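Local coordinates for putative endonuclease/exonuclease/phosphatase family protein (Bacteroides thetaiotaomicron, PDB 3MPR) that probably hydrolyses phosphodiester bonds in nucleic acids as a metal-dependent nuclease of the endonuclease/exonuclease/phosphatase family, at residues H55-M60 with G81-I86. Numbering follows the deposited sequence.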
loop_
_atom_site.group_PDB
_atom_site.type_symbol
_atom_site.label_atom_id
_atom_site.label_comp_id
_atom_site.label_asym_id
_atom_site.label_seq_id
_atom_site.Cartn_x
_atom_site.Cartn_y
_atom_site.Cartn_z
ATOM N N HIS A 55 7.974 -20.988 15.987
ATOM C CA HIS A 55 8.493 -21.359 14.677
ATOM C C HIS A 55 8.100 -20.345 13.601
ATOM O O HIS A 55 8.889 -20.049 12.705
ATOM C CB HIS A 55 8.135 -22.801 14.284
ATOM C CG HIS A 55 6.707 -23.005 13.879
ATOM N ND1 HIS A 55 5.713 -23.317 14.781
ATOM C CD2 HIS A 55 6.122 -23.013 12.660
ATOM C CE1 HIS A 55 4.570 -23.479 14.138
ATOM N NE2 HIS A 55 4.792 -23.300 12.847
ATOM N N GLN A 56 6.894 -19.795 13.717
ATOM C CA GLN A 56 6.433 -18.754 12.802
ATOM C C GLN A 56 7.236 -17.457 12.956
ATOM O O GLN A 56 7.491 -16.751 11.977
ATOM C CB GLN A 56 4.958 -18.463 13.060
ATOM C CG GLN A 56 4.028 -19.620 12.748
ATOM C CD GLN A 56 2.597 -19.254 13.017
ATOM O OE1 GLN A 56 1.957 -18.577 12.208
ATOM N NE2 GLN A 56 2.090 -19.668 14.163
ATOM N N LEU A 57 7.611 -17.125 14.189
ATOM C CA LEU A 57 8.433 -15.937 14.426
ATOM C C LEU A 57 9.789 -16.093 13.753
ATOM O O LEU A 57 10.313 -15.145 13.163
ATOM C CB LEU A 57 8.599 -15.684 15.929
ATOM C CG LEU A 57 7.308 -15.338 16.685
ATOM C CD1 LEU A 57 7.601 -15.232 18.172
ATOM C CD2 LEU A 57 6.708 -14.021 16.157
ATOM N N LYS A 58 10.363 -17.295 13.840
ATOM C CA LYS A 58 11.672 -17.546 13.233
ATOM C C LYS A 58 11.605 -17.453 11.707
ATOM O O LYS A 58 12.510 -16.930 11.065
ATOM C CB LYS A 58 12.210 -18.911 13.681
ATOM C CG LYS A 58 12.747 -18.863 15.106
ATOM C CD LYS A 58 13.133 -20.238 15.610
ATOM C CE LYS A 58 13.660 -20.164 17.040
ATOM N NZ LYS A 58 13.911 -21.549 17.545
ATOM N N ASP A 59 10.523 -17.967 11.137
ATOM C CA ASP A 59 10.281 -17.849 9.701
ATOM C C ASP A 59 10.201 -16.388 9.288
ATOM O O ASP A 59 10.760 -15.978 8.266
ATOM C CB ASP A 59 8.954 -18.507 9.318
ATOM C CG ASP A 59 8.941 -19.997 9.564
ATOM O OD1 ASP A 59 10.035 -20.582 9.699
ATOM O OD2 ASP A 59 7.830 -20.572 9.614
HETATM N N MSE A 60 9.479 -15.599 10.072
HETATM C CA MSE A 60 9.284 -14.196 9.711
HETATM C C MSE A 60 10.597 -13.442 9.785
HETATM O O MSE A 60 10.930 -12.683 8.883
HETATM C CB MSE A 60 8.214 -13.533 10.592
HETATM C CG MSE A 60 6.796 -14.000 10.290
HETATM SE SE MSE A 60 6.215 -13.435 8.484
HETATM C CE MSE A 60 6.626 -11.546 8.647
ATOM N N GLY A 81 3.362 -21.553 23.150
ATOM C CA GLY A 81 2.117 -20.846 22.910
ATOM C C GLY A 81 2.233 -19.708 21.905
ATOM O O GLY A 81 3.300 -19.456 21.345
ATOM N N GLU A 82 1.121 -19.017 21.679
ATOM C CA GLU A 82 1.114 -17.872 20.771
ATOM C C GLU A 82 1.830 -16.692 21.411
ATOM O O GLU A 82 1.911 -16.605 22.633
ATOM C CB GLU A 82 -0.318 -17.478 20.444
ATOM C CG GLU A 82 -1.101 -18.602 19.778
ATOM C CD GLU A 82 -2.461 -18.147 19.302
ATOM O OE1 GLU A 82 -2.801 -16.955 19.496
ATOM O OE2 GLU A 82 -3.187 -18.984 18.737
ATOM N N HIS A 83 2.351 -15.799 20.575
ATOM C CA HIS A 83 3.044 -14.603 21.042
ATOM C C HIS A 83 2.267 -13.354 20.649
ATOM O O HIS A 83 1.445 -13.373 19.716
ATOM C CB HIS A 83 4.436 -14.492 20.404
ATOM C CG HIS A 83 5.391 -15.581 20.800
ATOM N ND1 HIS A 83 5.205 -16.901 20.452
ATOM C CD2 HIS A 83 6.562 -15.536 21.484
ATOM C CE1 HIS A 83 6.210 -17.624 20.918
ATOM N NE2 HIS A 83 7.052 -16.818 21.539
ATOM N N SER A 84 2.547 -12.272 21.371
ATOM C CA SER A 84 2.216 -10.922 20.936
ATOM C C SER A 84 3.523 -10.251 20.523
ATOM O O SER A 84 3.885 -9.187 21.033
ATOM C CB SER A 84 1.553 -10.152 22.078
ATOM O OG SER A 84 0.302 -10.746 22.407
ATOM N N ALA A 85 4.247 -10.881 19.605
ATOM C CA ALA A 85 5.595 -10.425 19.295
ATOM C C ALA A 85 5.613 -9.085 18.566
ATOM O O ALA A 85 4.781 -8.841 17.696
ATOM C CB ALA A 85 6.335 -11.470 18.494
ATOM N N ILE A 86 6.574 -8.234 18.919
ATOM C CA ILE A 86 6.778 -6.939 18.245
ATOM C C ILE A 86 8.025 -7.019 17.366
ATOM O O ILE A 86 9.095 -7.403 17.845
ATOM C CB ILE A 86 6.927 -5.795 19.278
ATOM C CG1 ILE A 86 5.643 -5.657 20.108
ATOM C CG2 ILE A 86 7.277 -4.461 18.604
ATOM C CD1 ILE A 86 5.839 -4.906 21.448
#
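His-83 and Ala-85, in the segment 81-86 that runs into strand 86-89, receive the two methyl groups of Leu-57 from helix 54-63. At His-83 the imidazole presents one face to the helix, and Leu-57 CD1 sits over the middle of that face, 3.5 Å from the ring centroid and only 13° off the ring normal, a CH-pi contact. CD1 lies almost evenly over the five ring atoms, from 3.5 Å to His-83 CG to 3.9 Å to His-83 CE1. The ring is fixed in its rotation by a hydrogen bond between His-83 ND1 and Cys-52 O, just ahead of the helix, so the same imidazole uses a nitrogen for polar anchoring and a face for apolar packing. Were this ring replaced by the methyl of an alanine, Leu-57 CD1 would probably lose the flat surface it rests on and Cys-52 O its side-chain partner. Past Ser-84, which turns its side chain the other way to hydrogen-bond through OG to Ile-121 O, Ala-85 faces the helix again: its CB meets the second branch, Leu-57 CD2, at 3.5 Å, a tight approach between carbons, with CD1 slightly farther off. With CG anti to its carbonyl carbon (chi1 -65°) and CD1 extended from CA (chi2 175°), Leu-57 brings one methyl to His-83 and the other to Ala-85, two residues further on. Beyond Ala-85, Ile-86 starts the strand and points away from the helix. The leucine is buried, touching Tyr-69 and Cys-52 as well. The contact thus packs the helix following strand 46-50 against the approach to strand 86-89, with the His-83 side chain about 8 Å from that of Glu-51, a magnesium-binding residue whose metal is absent from this chain, in the two-sheet alpha/beta sandwich of the DNase I-like fold.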